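Local coordinates for PfkB family carbohydrate kinase (Listeria grayi DSM 20601, PDB 4GM6), which probably transfers a phosphate group from a nucleotide such as ATP to a sugar or sugar-derived substrate, as kinases of the PfkB family do, at residues L37-G42 / Y113-T118; A259-L264 / A281-V286; W275-Y280 / F315-A320. All blocks are in the same frame, centred on the assembly; numbering follows the deposited sequence. Where two conformers were deposited one is given.

Contact 1 of 3, residues L37-G42 / Y113-T118; sequences LSTQQG and YLESGT
Thr39 sets its hydroxyl between its own backbone N and carbonyl carbon (chi1 70°), which turns OG1 toward Ser116, while Gln41 swings CG away from its N (chi1 -176°) and extends to Thr118. These side chains continue a parallel pairing of strands 34-38 and 111-115 in the small four-stranded sheet that forms the lid of the ribokinase-like fold. Within the pairing, Leu114 N donates to Leu37 O at 2.8 Å and Thr39 N to Leu114 O at 3.0 Å. Where the strands end, threonine takes over the role of a backbone acceptor: Ser116 N meets Thr39 OG1 at 3.0 Å, almost perfectly straight at 178°. The same hydroxyl bonds to Ile43 O, so its rotation is fixed from two directions. Threonine suits this place because its hydroxyl serves both Ser116 N and Ile43 O while the rest of the side chain packs against Phe45 and the backbone of Glu115.

On the face bearing Leu37 and Tyr113 the two side chains lie side by side, and Leu37 CD1 rests over the rim of the aromatic ring, 4.0 Å from Tyr113 CE1. Leu51 and Met35 of a third subunit pack on this pair, so its apolar character suits a surface buried between lids. Glu115 instead sends its carboxylate to Lys121 and Phe45 N. Farther along, a water accepts from Gly42 N at 2.8 Å and lies 2.7 Å from Thr118 OG1. That same oxygen receives the amide at the end of Gln41's extended chain, NE2 to Thr118 OG1 being 3.0 Å with the oxygen in the amide plane.

Contact 2 of 3, residues A259-L264 / A281-V286; sequences ASHHLL and AIYPIV
Ile282 and His262 exchange both of their backbone hydrogen bonds, Ile282 N to His262 O at 2.8 Å and His262 N to Ile282 O at 3.1 Å, the first nearly straight at 171°. They thus form an antiparallel hydrogen-bonded pair, with Leu263 and Ala281 as the adjoining non-hydrogen-bonded pair. Beyond the strands a water bridges the segments: it lies 2.7 Å from Ser260 OG and donates to Ile285 O at 2.9 Å. The short serine side chain lets OG reach both this water and Ala119 N.

The side-chain packing includes a CH-pi contact. Ile285 keeps CG1 beside its backbone N (chi1 -66°) and runs CD1 out over the middle of the His262 imidazole, 3.4 Å from the ring centroid and 12° off the normal. The pi face receives the methyl while ND1 bonds to Arg254. On the other face of the sheet Leu263 CD2 meets Ala281 CB at 3.9 Å; alanine's short side chain leaves room for the leucine branch.

In the modelled position of Tyr283 given here, one of two, its side chain runs roughly perpendicular to that of His261, and the rings meet obliquely. Tyr283 is joined to Pro284 by a cis peptide bond. This end of the hairpin meets its counterpart in the second subunit. The whole belongs to a beta hairpin, strands 261-270 and 273-282, at the edge of the large central sheet of the ribokinase-like fold.

Contact 3 of 3, residues W275-Y280 / F315-A320; sequences WESEEY and FATAAA
Between Ser277 and Tyr280 the interrupted edge strand 273-282 passes helix 309-323, with the CA atoms of Ser277 and Thr317 6.7 Å apart and those of Tyr280 and Ala318 8.5 Å apart. Here the edge of the large central sheet, at a break in its last strand, packs on one of the helices that cover it in the alpha/beta sandwich of the ribokinase-like fold.

Thr317 is the residue that reaches across. With OG1 beside the backbone N and anti to the carbonyl carbon (chi1 -51°), CG2 falls anti to the N, an orientation that delivers the methyl to the edge of the Tyr280 ring, near the ring plane and 3.7 Å from Tyr280 CD2. OG1 is meanwhile turned back to Val313 O, one turn earlier in the helix, a bond that satisfies the hydroxyl in a buried setting. Threonine suits the spot because one branch is apolar and faces the ring, while the other can be absorbed by the helix backbone.

Ser277 lies against the same threonine, its CB 3.7 Å from Thr317 CB. Its own hydroxyl is well provided for: OG donates to Glu278 O at 2.6 Å and is hydrogen-bonded to Gly266 N of the neighbouring strand. The short serine side chain can make both bonds while its CB sits against Thr317.

The tyrosine is held from several sides. Glu278 CG lies 3.8 Å above one face of its ring, offset toward the rim, and Leu120 of the fourth subunit also packs on it. Ala318, small enough to fit among Phe341 and Ala342 of helix 335-344, receives the hydroxyl end of the tyrosine, with its CB 3.9 Å from Tyr280 OH.

Contacts 2 and 3 share strand 273-282 at the edge of the large sheet; their centres lie 14 Å apart, and Leu264 O and Tyr280 N, 2.8 Å apart, probably form a hydrogen bond joining them. Contact 1 belongs to the four-stranded lid, its centre about 16 Å from that of contact 2 and 27 Å from that of contact 3. It nevertheless touches contact 2, Thr118 CG2 lying 3.5 Å from Ser260 OG. Along the chain contact 1 closes first, after which the segments of contacts 2 and 3 alternate. The open end of the hairpin thus lies beside the loop after lid strand 111-115, its edge strand meets helix 309-323, and contacts 1 and 2 both border the second subunit.

Contact 1 of 3, residues L37-G42 / Y113-T118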
ATOM      1  N   LEU C  37      -5.626   9.778 -13.562  1.00 25.80           N
ATOM      2  CA  LEU C  37      -4.693   9.645 -12.421  1.00 24.52           C
ATOM      3  C   LEU C  37      -5.335  10.226 -11.174  1.00 29.30           C
ATOM      4  O   LEU C  37      -5.540  11.433 -11.096  1.00 28.10           O
ATOM      5  CB  LEU C  37      -3.379  10.357 -12.735  1.00 26.04           C
ATOM      6  CG  LEU C  37      -2.733   9.775 -14.010  1.00 30.49           C
ATOM      7  CD1 LEU C  37      -2.234  10.868 -14.935  1.00 44.49           C
ATOM      8  CD2 LEU C  37      -1.597   8.846 -13.670  1.00 31.25           C
ATOM      9  N   SER C  38      -5.619   9.354 -10.202  1.00 23.18           N
ATOM     10  CA  SER C  38      -6.533   9.638  -9.095  1.00 26.02           C
ATOM     11  C   SER C  38      -5.818   9.635  -7.746  1.00 25.87           C
ATOM     12  O   SER C  38      -4.984   8.765  -7.510  1.00 21.04           O
ATOM     13  CB  SER C  38      -7.581   8.514  -9.033  1.00 21.67           C
ATOM     14  OG  SER C  38      -8.656   8.796  -9.886  1.00 36.03           O
ATOM     15  N   THR C  39      -6.168  10.570  -6.857  1.00 21.52           N
ATOM     16  CA  THR C  39      -5.689  10.506  -5.463  1.00 21.79           C
ATOM     17  C   THR C  39      -6.583   9.548  -4.686  1.00 23.01           C
ATOM     18  O   THR C  39      -7.680   9.214  -5.115  1.00 21.90           O
ATOM     19  CB  THR C  39      -5.737  11.875  -4.754  1.00 22.26           C
ATOM     20  OG1 THR C  39      -7.104  12.257  -4.509  1.00 25.69           O
ATOM     21  CG2 THR C  39      -5.072  12.935  -5.596  1.00 25.72           C
ATOM     22  N   GLN C  40      -6.111   9.107  -3.541  1.00 20.57           N
ATOM     23  CA  GLN C  40      -6.882   8.219  -2.684  1.00 21.00           C
ATOM     24  C   GLN C  40      -7.884   9.067  -1.869  1.00 27.15           C
ATOM     25  O   GLN C  40      -7.747  10.296  -1.769  1.00 21.80           O
ATOM     26  CB  GLN C  40      -5.902   7.410  -1.785  1.00 24.17           C
ATOM     27  CG  GLN C  40      -4.951   6.508  -2.627  1.00 28.52           C
ATOM     28  CD  GLN C  40      -3.818   7.301  -3.320  1.00 49.83           C
ATOM     29  OE1 GLN C  40      -3.190   8.155  -2.681  1.00 44.94           O
ATOM     30  NE2 GLN C  40      -3.552   7.030  -4.629  1.00 33.90           N
ATOM     31  N   GLN C  41      -8.882   8.417  -1.287  1.00 23.77           N
ATOM     32  CA  GLN C  41      -9.866   9.119  -0.473  1.00 30.68           C
ATOM     33  C   GLN C  41      -9.215   9.970   0.625  1.00 26.87           C
ATOM     34  O   GLN C  41      -8.293   9.517   1.320  1.00 26.07           O
ATOM     35  CB  GLN C  41     -10.839   8.127   0.169  1.00 32.55           C
ATOM     36  CG  GLN C  41     -11.939   8.831   0.958  1.00 26.90           C
ATOM     37  CD  GLN C  41     -13.033   7.891   1.438  1.00 40.04           C
ATOM     38  OE1 GLN C  41     -12.786   6.741   1.816  1.00 36.99           O
ATOM     39  NE2 GLN C  41     -14.248   8.389   1.447  1.00 32.13           N
ATOM     40  N   GLY C  42      -9.685  11.207   0.765  1.00 24.75           N
ATOM     41  CA  GLY C  42      -9.207  12.112   1.817  1.00 26.19           C
ATOM     42  C   GLY C  42      -7.828  12.705   1.575  1.00 25.10           C
ATOM     43  O   GLY C  42      -7.296  13.442   2.417  1.00 26.58           O
ATOM     44  N   TYR C 113      -6.195  14.481 -14.045  1.00 27.08           N
ATOM     45  CA  TYR C 113      -5.911  14.191 -12.663  1.00 28.47           C
ATOM     46  C   TYR C 113      -7.216  14.365 -11.920  1.00 33.09           C
ATOM     47  O   TYR C 113      -7.940  15.325 -12.164  1.00 32.30           O
ATOM     48  CB  TYR C 113      -4.872  15.183 -12.141  1.00 27.41           C
ATOM     49  CG  TYR C 113      -3.536  15.054 -12.814  1.00 30.67           C
ATOM     50  CD1 TYR C 113      -2.528  14.279 -12.246  1.00 32.18           C
ATOM     51  CD2 TYR C 113      -3.273  15.696 -14.026  1.00 31.26           C
ATOM     52  CE1 TYR C 113      -1.296  14.151 -12.859  1.00 28.60           C
ATOM     53  CE2 TYR C 113      -2.040  15.564 -14.648  1.00 32.42           C
ATOM     54  CZ  TYR C 113      -1.060  14.787 -14.051  1.00 39.17           C
ATOM     55  OH  TYR C 113       0.180  14.649 -14.635  1.00 43.52           O
ATOM     56  N   LEU C 114      -7.536  13.426 -11.042  1.00 26.36           N
ATOM     57  CA  LEU C 114      -8.764  13.524 -10.279  1.00 26.95           C
ATOM     58  C   LEU C 114      -8.473  13.476  -8.779  1.00 33.95           C
ATOM     59  O   LEU C 114      -7.914  12.501  -8.277  1.00 26.60           O
ATOM     60  CB  LEU C 114      -9.724  12.399 -10.674  1.00 26.49           C
ATOM     61  CG  LEU C 114     -11.167  12.644 -10.216  1.00 38.51           C
ATOM     62  CD1 LEU C 114     -12.170  11.856 -11.045  1.00 40.08           C
ATOM     63  CD2 LEU C 114     -11.304  12.283  -8.748  1.00 39.88           C
ATOM     64  N   GLU C 115      -8.840  14.539  -8.076  1.00 30.25           N
ATOM     65  CA  GLU C 115      -8.683  14.598  -6.633  1.00 27.02           C
ATOM     66  C   GLU C 115      -9.985  14.144  -6.040  1.00 32.53           C
ATOM     67  O   GLU C 115     -11.071  14.665  -6.354  1.00 26.94           O
ATOM     68  CB  GLU C 115      -8.398  16.027  -6.188  1.00 29.37           C
ATOM     69  CG  GLU C 115      -7.946  16.179  -4.755  1.00 25.90           C
ATOM     70  CD  GLU C 115      -7.774  17.643  -4.407  1.00 35.78           C
ATOM     71  OE1 GLU C 115      -8.804  18.356  -4.395  1.00 36.48           O
ATOM     72  OE2 GLU C 115      -6.625  18.087  -4.187  1.00 31.07           O
ATOM     73  N   SER C 116      -9.869  13.155  -5.186  1.00 24.89           N
ATOM     74  CA  SER C 116     -11.012  12.515  -4.566  0.50 27.89           C
ATOM     75  C   SER C 116     -11.860  13.530  -3.794  1.00 29.81           C
ATOM     76  O   SER C 116     -11.326  14.501  -3.245  1.00 27.98           O
ATOM     77  CB  SER C 116     -10.505  11.422  -3.620  0.50 29.60           C
ATOM     78  OG  SER C 116     -11.562  10.833  -2.887  0.50 26.16           O
ATOM     79  N   GLY C 117     -13.165  13.297  -3.747  1.00 26.54           N
ATOM     80  CA  GLY C 117     -14.082  14.087  -2.934  1.00 31.05           C
ATOM     81  C   GLY C 117     -14.900  13.155  -2.052  1.00 29.29           C
ATOM     82  O   GLY C 117     -15.201  12.021  -2.430  1.00 24.68           O
ATOM     83  N   THR C 118     -15.240  13.639  -0.865  1.00 31.07           N
ATOM     84  CA  THR C 118     -16.001  12.892   0.108  1.00 30.36           C
ATOM     85  C   THR C 118     -16.820  13.915   0.899  1.00 28.44           C
ATOM     86  O   THR C 118     -16.347  15.021   1.164  1.00 28.86           O
ATOM     87  CB  THR C 118     -15.072  12.153   1.095  1.00 30.26           C
ATOM     88  OG1 THR C 118     -14.260  11.191   0.398  1.00 31.14           O
ATOM     89  CG2 THR C 118     -15.892  11.450   2.175  1.00 25.15           C
TER
HETATM   90  O   HOH W   1      -9.626  10.087  -6.674  1.00 50.15           O
HETATM   91  O   HOH W   2     -11.973  12.250  -0.574  1.00 29.59           O

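Contact 2 of 3, residues A259-L264 / A281-V286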
ATOM      1  N   ALA C 259     -20.927  15.116  -1.878  1.00 32.59           N
ATOM      2  CA  ALA C 259     -20.043  14.325  -2.713  1.00 30.79           C
ATOM      3  C   ALA C 259     -20.148  12.828  -2.386  1.00 32.02           C
ATOM      4  O   ALA C 259     -19.649  11.996  -3.141  1.00 30.47           O
ATOM      5  CB  ALA C 259     -18.612  14.805  -2.567  1.00 30.15           C
ATOM      6  N   SER C 260     -20.806  12.498  -1.271  1.00 30.88           N
ATOM      7  CA  SER C 260     -20.957  11.108  -0.827  1.00 29.10           C
ATOM      8  C   SER C 260     -22.416  10.629  -0.848  1.00 32.27           C
ATOM      9  O   SER C 260     -22.712   9.508  -0.455  1.00 32.66           O
ATOM     10  CB  SER C 260     -20.392  10.914   0.602  1.00 27.86           C
ATOM     11  OG  SER C 260     -18.996  11.088   0.634  1.00 27.47           O
ATOM     12  N   HIS C 261     -23.332  11.475  -1.299  1.00 31.92           N
ATOM     13  CA  HIS C 261     -24.735  11.128  -1.217  1.00 29.96           C
ATOM     14  C   HIS C 261     -25.508  11.748  -2.372  1.00 32.33           C
ATOM     15  O   HIS C 261     -25.745  12.955  -2.390  1.00 35.76           O
ATOM     16  CB  HIS C 261     -25.294  11.579   0.132  1.00 34.57           C
ATOM     17  CG  HIS C 261     -26.695  11.127   0.395  1.00 32.11           C
ATOM     18  ND1 HIS C 261     -27.368  11.441   1.555  1.00 34.37           N
ATOM     19  CD2 HIS C 261     -27.549  10.383  -0.345  1.00 35.05           C
ATOM     20  CE1 HIS C 261     -28.578  10.907   1.522  1.00 37.62           C
ATOM     21  NE2 HIS C 261     -28.706  10.244   0.386  1.00 37.80           N
ATOM     22  N   HIS C 262     -25.878  10.910  -3.338  1.00 31.26           N
ATOM     23  CA  HIS C 262     -26.650  11.323  -4.506  1.00 30.29           C
ATOM     24  C   HIS C 262     -27.949  10.522  -4.556  1.00 39.18           C
ATOM     25  O   HIS C 262     -27.994   9.374  -4.108  1.00 34.54           O
ATOM     26  CB  HIS C 262     -25.889  11.012  -5.799  1.00 30.14           C
ATOM     27  CG  HIS C 262     -24.688  11.875  -6.045  1.00 34.32           C
ATOM     28  ND1 HIS C 262     -23.994  11.845  -7.236  1.00 33.48           N
ATOM     29  CD2 HIS C 262     -24.070  12.797  -5.271  1.00 34.69           C
ATOM     30  CE1 HIS C 262     -22.970  12.680  -7.167  1.00 35.24           C
ATOM     31  NE2 HIS C 262     -23.004  13.283  -5.992  1.00 35.46           N
ATOM     32  N   LEU C 263     -28.992  11.124  -5.126  1.00 36.10           N
ATOM     33  CA  LEU C 263     -30.174  10.397  -5.553  1.00 40.29           C
ATOM     34  C   LEU C 263     -30.083  10.278  -7.072  1.00 41.37           C
ATOM     35  O   LEU C 263     -29.647  11.206  -7.751  1.00 46.59           O
ATOM     36  CB  LEU C 263     -31.450  11.151  -5.158  1.00 39.69           C
ATOM     37  CG  LEU C 263     -31.585  11.612  -3.702  1.00 41.15           C
ATOM     38  CD1 LEU C 263     -32.933  12.310  -3.478  1.00 43.50           C
ATOM     39  CD2 LEU C 263     -31.407  10.446  -2.743  1.00 37.94           C
ATOM     40  N   LEU C 264     -30.467   9.127  -7.610  1.00 42.41           N
ATOM     41  CA  LEU C 264     -30.340   8.894  -9.039  1.00 36.37           C
ATOM     42  C   LEU C 264     -31.584   8.202  -9.537  1.00 40.60           C
ATOM     43  O   LEU C 264     -32.017   7.211  -8.961  1.00 38.61           O
ATOM     44  CB  LEU C 264     -29.136   8.004  -9.336  1.00 37.94           C
ATOM     45  CG  LEU C 264     -28.713   7.999 -10.804  1.00 41.47           C
ATOM     46  CD1 LEU C 264     -27.936   9.275 -11.112  1.00 40.80           C
ATOM     47  CD2 LEU C 264     -27.859   6.778 -11.094  1.00 39.84           C
ATOM     48  N   ALA C 281     -31.119   5.929  -3.687  1.00 37.13           N
ATOM     49  CA  ALA C 281     -30.254   6.690  -2.811  1.00 34.08           C
ATOM     50  C   ALA C 281     -28.897   5.993  -2.780  1.00 38.03           C
ATOM     51  O   ALA C 281     -28.805   4.830  -2.413  1.00 32.35           O
ATOM     52  CB  ALA C 281     -30.864   6.779  -1.424  1.00 35.43           C
ATOM     53  N   ILE C 282     -27.851   6.700  -3.198  1.00 28.89           N
ATOM     54  CA  ILE C 282     -26.514   6.136  -3.253  1.00 29.65           C
ATOM     55  C   ILE C 282     -25.631   6.809  -2.219  1.00 31.66           C
ATOM     56  O   ILE C 282     -25.350   8.003  -2.329  1.00 31.85           O
ATOM     57  CB  ILE C 282     -25.893   6.340  -4.650  1.00 28.27           C
ATOM     58  CG1 ILE C 282     -26.831   5.766  -5.727  1.00 31.54           C
ATOM     59  CG2 ILE C 282     -24.496   5.749  -4.706  1.00 27.63           C
ATOM     60  CD1 ILE C 282     -26.385   6.041  -7.157  1.00 32.98           C
ATOM     61  N   TYR C 283     -25.166   6.041  -1.234  1.00 26.96           N
ATOM     62  CA  TYR C 283     -24.265   6.564  -0.220  0.50 28.47           C
ATOM     63  C   TYR C 283     -23.602   5.418   0.538  1.00 30.04           C
ATOM     64  O   TYR C 283     -24.270   4.461   0.902  1.00 30.06           O
ATOM     65  CB  TYR C 283     -25.025   7.464   0.762  0.50 31.90           C
ATOM     66  CG  TYR C 283     -24.256   7.706   2.039  0.50 40.62           C
ATOM     67  CD1 TYR C 283     -24.431   6.875   3.137  0.50 36.70           C
ATOM     68  CD2 TYR C 283     -23.334   8.747   2.139  0.50 32.58           C
ATOM     69  CE1 TYR C 283     -23.722   7.081   4.306  0.50 43.52           C
ATOM     70  CE2 TYR C 283     -22.630   8.967   3.305  0.50 31.93           C
ATOM     71  CZ  TYR C 283     -22.824   8.123   4.385  0.50 32.04           C
ATOM     72  OH  TYR C 283     -22.125   8.312   5.548  0.50 35.61           O
ATOM     73  N   PRO C 284     -22.273   5.497   0.741  1.00 29.17           N
ATOM     74  CA  PRO C 284     -21.415   6.576   0.221  1.00 23.07           C
ATOM     75  C   PRO C 284     -21.217   6.373  -1.275  1.00 26.53           C
ATOM     76  O   PRO C 284     -21.788   5.450  -1.852  1.00 29.66           O
ATOM     77  CB  PRO C 284     -20.091   6.362   0.970  1.00 25.46           C
ATOM     78  CG  PRO C 284     -20.048   4.880   1.205  1.00 24.75           C
ATOM     79  CD  PRO C 284     -21.488   4.458   1.435  1.00 26.19           C
ATOM     80  N   ILE C 285     -20.438   7.239  -1.910  1.00 29.51           N
ATOM     81  CA  ILE C 285     -20.120   7.066  -3.322  1.00 25.69           C
ATOM     82  C   ILE C 285     -18.665   6.644  -3.468  1.00 28.38           C
ATOM     83  O   ILE C 285     -17.775   7.350  -3.011  1.00 25.76           O
ATOM     84  CB  ILE C 285     -20.400   8.351  -4.118  1.00 27.20           C
ATOM     85  CG1 ILE C 285     -21.907   8.613  -4.094  1.00 27.38           C
ATOM     86  CG2 ILE C 285     -19.886   8.205  -5.546  1.00 25.29           C
ATOM     87  CD1 ILE C 285     -22.349   9.915  -4.732  1.00 31.11           C
ATOM     88  N   VAL C 286     -18.423   5.495  -4.097  1.00 26.35           N
ATOM     89  CA  VAL C 286     -17.047   5.039  -4.318  1.00 20.87           C
ATOM     90  C   VAL C 286     -16.389   5.813  -5.463  1.00 25.35           C
ATOM     91  O   VAL C 286     -15.327   6.411  -5.289  1.00 23.63           O
ATOM     92  CB  VAL C 286     -16.964   3.518  -4.575  1.00 23.46           C
ATOM     93  CG1 VAL C 286     -15.548   3.111  -4.985  1.00 23.84           C
ATOM     94  CG2 VAL C 286     -17.351   2.745  -3.313  1.00 21.53           C
TER
HETATM   95  O   HOH W   3     -18.008   8.849  -0.496  1.00 26.68           O

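Contact 3 of 3, residues W275-Y280 / F315-A320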
ATOM      1  N   TRP C 275     -40.782   7.856 -19.143  1.00 66.15           N
ATOM      2  CA  TRP C 275     -40.797   6.684 -18.260  1.00 68.48           C
ATOM      3  C   TRP C 275     -39.684   6.788 -17.217  1.00 60.25           C
ATOM      4  O   TRP C 275     -38.515   6.962 -17.573  1.00 57.55           O
ATOM      5  CB  TRP C 275     -40.561   5.408 -19.072  1.00 64.33           C
ATOM      6  CG  TRP C 275     -41.570   5.175 -20.135  1.00 72.16           C
ATOM      7  CD1 TRP C 275     -41.541   5.652 -21.413  1.00 74.12           C
ATOM      8  CD2 TRP C 275     -42.763   4.396 -20.021  1.00 84.00           C
ATOM      9  NE1 TRP C 275     -42.645   5.222 -22.103  1.00 76.50           N
ATOM     10  CE2 TRP C 275     -43.416   4.450 -21.270  1.00 89.53           C
ATOM     11  CE3 TRP C 275     -43.349   3.665 -18.982  1.00 90.77           C
ATOM     12  CZ2 TRP C 275     -44.625   3.797 -21.511  1.00 84.19           C
ATOM     13  CZ3 TRP C 275     -44.554   3.018 -19.220  1.00 81.22           C
ATOM     14  CH2 TRP C 275     -45.177   3.087 -20.477  1.00 99.40           C
ATOM     15  N   GLU C 276     -40.033   6.659 -15.937  1.00 55.73           N
ATOM     16  CA  GLU C 276     -39.047   6.798 -14.863  1.00 56.39           C
ATOM     17  C   GLU C 276     -38.744   5.473 -14.169  1.00 55.62           C
ATOM     18  O   GLU C 276     -39.589   4.588 -14.111  1.00 59.13           O
ATOM     19  CB  GLU C 276     -39.539   7.796 -13.816  1.00 63.50           C
ATOM     20  CG  GLU C 276     -39.826   9.185 -14.358  1.00 80.15           C
ATOM     21  CD  GLU C 276     -40.785   9.969 -13.478  1.00 85.45           C
ATOM     22  OE1 GLU C 276     -40.782   9.762 -12.244  1.00 67.11           O
ATOM     23  OE2 GLU C 276     -41.546  10.797 -14.025  1.00 92.55           O
ATOM     24  N   SER C 277     -37.535   5.356 -13.632  1.00 50.74           N
ATOM     25  CA  SER C 277     -37.172   4.235 -12.769  1.00 50.14           C
ATOM     26  C   SER C 277     -37.557   4.571 -11.333  1.00 47.41           C
ATOM     27  O   SER C 277     -38.078   5.652 -11.078  1.00 50.29           O
ATOM     28  CB  SER C 277     -35.669   4.010 -12.841  1.00 44.67           C
ATOM     29  OG  SER C 277     -34.974   5.029 -12.132  1.00 50.73           O
ATOM     30  N   GLU C 278     -37.298   3.675 -10.386  1.00 54.61           N
ATOM     31  CA  GLU C 278     -37.395   4.082  -8.983  1.00 61.23           C
ATOM     32  C   GLU C 278     -36.266   5.089  -8.765  1.00 55.30           C
ATOM     33  O   GLU C 278     -35.336   5.170  -9.572  1.00 44.85           O
ATOM     34  CB  GLU C 278     -37.272   2.891  -8.014  1.00 53.85           C
ATOM     35  CG  GLU C 278     -35.830   2.495  -7.669  1.00104.84           C
ATOM     36  CD  GLU C 278     -35.711   1.517  -6.496  1.00 93.31           C
ATOM     37  OE1 GLU C 278     -35.015   1.838  -5.499  1.00 63.19           O
ATOM     38  OE2 GLU C 278     -36.309   0.422  -6.567  1.00 94.48           O
ATOM     39  N   GLU C 279     -36.346   5.882  -7.703  1.00 46.81           N
ATOM     40  CA  GLU C 279     -35.232   6.753  -7.373  1.00 45.50           C
ATOM     41  C   GLU C 279     -34.327   6.049  -6.362  1.00 46.04           C
ATOM     42  O   GLU C 279     -34.796   5.619  -5.312  1.00 48.26           O
ATOM     43  CB  GLU C 279     -35.730   8.070  -6.801  1.00 60.46           C
ATOM     44  CG  GLU C 279     -34.662   9.146  -6.710  1.00 63.44           C
ATOM     45  CD  GLU C 279     -35.267  10.525  -6.520  1.00 95.95           C
ATOM     46  OE1 GLU C 279     -35.766  10.806  -5.409  1.00 75.33           O
ATOM     47  OE2 GLU C 279     -35.252  11.326  -7.483  1.00 75.54           O
ATOM     48  N   TYR C 280     -33.051   5.907  -6.700  1.00 37.77           N
ATOM     49  CA  TYR C 280     -32.064   5.279  -5.806  1.00 38.45           C
ATOM     50  C   TYR C 280     -31.340   6.294  -4.943  1.00 41.70           C
ATOM     51  O   TYR C 280     -30.974   7.376  -5.407  1.00 43.91           O
ATOM     52  CB  TYR C 280     -30.991   4.539  -6.608  1.00 38.54           C
ATOM     53  CG  TYR C 280     -31.476   3.303  -7.306  1.00 40.54           C
ATOM     54  CD1 TYR C 280     -31.503   2.080  -6.649  1.00 42.13           C
ATOM     55  CD2 TYR C 280     -31.906   3.354  -8.622  1.00 46.66           C
ATOM     56  CE1 TYR C 280     -31.949   0.941  -7.286  1.00 44.49           C
ATOM     57  CE2 TYR C 280     -32.358   2.222  -9.268  1.00 47.70           C
ATOM     58  CZ  TYR C 280     -32.370   1.022  -8.596  1.00 43.50           C
ATOM     59  OH  TYR C 280     -32.808  -0.104  -9.229  1.00 41.50           O
ATOM     60  N   PHE C 315     -33.553  -1.242 -15.946  1.00 47.93           N
ATOM     61  CA  PHE C 315     -32.285  -1.940 -16.037  1.00 45.38           C
ATOM     62  C   PHE C 315     -31.121  -0.956 -16.043  1.00 45.49           C
ATOM     63  O   PHE C 315     -30.128  -1.135 -15.316  1.00 42.03           O
ATOM     64  CB  PHE C 315     -32.269  -2.784 -17.315  1.00 43.79           C
ATOM     65  CG  PHE C 315     -30.980  -3.531 -17.536  1.00 42.55           C
ATOM     66  CD1 PHE C 315     -30.003  -3.020 -18.371  1.00 46.69           C
ATOM     67  CD2 PHE C 315     -30.756  -4.753 -16.922  1.00 42.50           C
ATOM     68  CE1 PHE C 315     -28.820  -3.704 -18.583  1.00 44.42           C
ATOM     69  CE2 PHE C 315     -29.582  -5.448 -17.138  1.00 41.48           C
ATOM     70  CZ  PHE C 315     -28.611  -4.920 -17.969  1.00 43.57           C
ATOM     71  N   ALA C 316     -31.241   0.085 -16.865  1.00 39.56           N
ATOM     72  CA  ALA C 316     -30.151   1.038 -17.059  1.00 38.80           C
ATOM     73  C   ALA C 316     -29.877   1.861 -15.807  1.00 41.54           C
ATOM     74  O   ALA C 316     -28.727   2.130 -15.486  1.00 38.10           O
ATOM     75  CB  ALA C 316     -30.422   1.951 -18.238  1.00 38.02           C
ATOM     76  N   THR C 317     -30.928   2.277 -15.105  1.00 42.12           N
ATOM     77  CA  THR C 317     -30.714   3.009 -13.865  1.00 36.35           C
ATOM     78  C   THR C 317     -30.016   2.123 -12.826  1.00 46.89           C
ATOM     79  O   THR C 317     -29.174   2.598 -12.067  1.00 37.06           O
ATOM     80  CB  THR C 317     -32.024   3.579 -13.298  1.00 39.22           C
ATOM     81  OG1 THR C 317     -32.702   4.311 -14.330  1.00 41.74           O
ATOM     82  CG2 THR C 317     -31.728   4.505 -12.126  1.00 38.01           C
ATOM     83  N   ALA C 318     -30.358   0.835 -12.802  1.00 43.48           N
ATOM     84  CA  ALA C 318     -29.702  -0.104 -11.899  1.00 35.68           C
ATOM     85  C   ALA C 318     -28.230  -0.263 -12.253  1.00 34.55           C
ATOM     86  O   ALA C 318     -27.363  -0.311 -11.376  1.00 32.54           O
ATOM     87  CB  ALA C 318     -30.406  -1.450 -11.933  1.00 35.24           C
ATOM     88  N   ALA C 319     -27.936  -0.333 -13.544  1.00 34.59           N
ATOM     89  CA  ALA C 319     -26.553  -0.488 -13.988  1.00 33.80           C
ATOM     90  C   ALA C 319     -25.719   0.700 -13.557  1.00 30.90           C
ATOM     91  O   ALA C 319     -24.584   0.559 -13.092  1.00 34.03           O
ATOM     92  CB  ALA C 319     -26.506  -0.615 -15.510  1.00 31.82           C
ATOM     93  N   ALA C 320     -26.275   1.883 -13.765  1.00 34.33           N
ATOM     94  CA  ALA C 320     -25.597   3.126 -13.419  1.00 35.80           C
ATOM     95  C   ALA C 320     -25.394   3.213 -11.910  1.00 31.88           C
ATOM     96  O   ALA C 320     -24.359   3.682 -11.437  1.00 31.28           O
ATOM     97  CB  ALA C 320     -26.422   4.312 -13.908  1.00 39.17           C
TER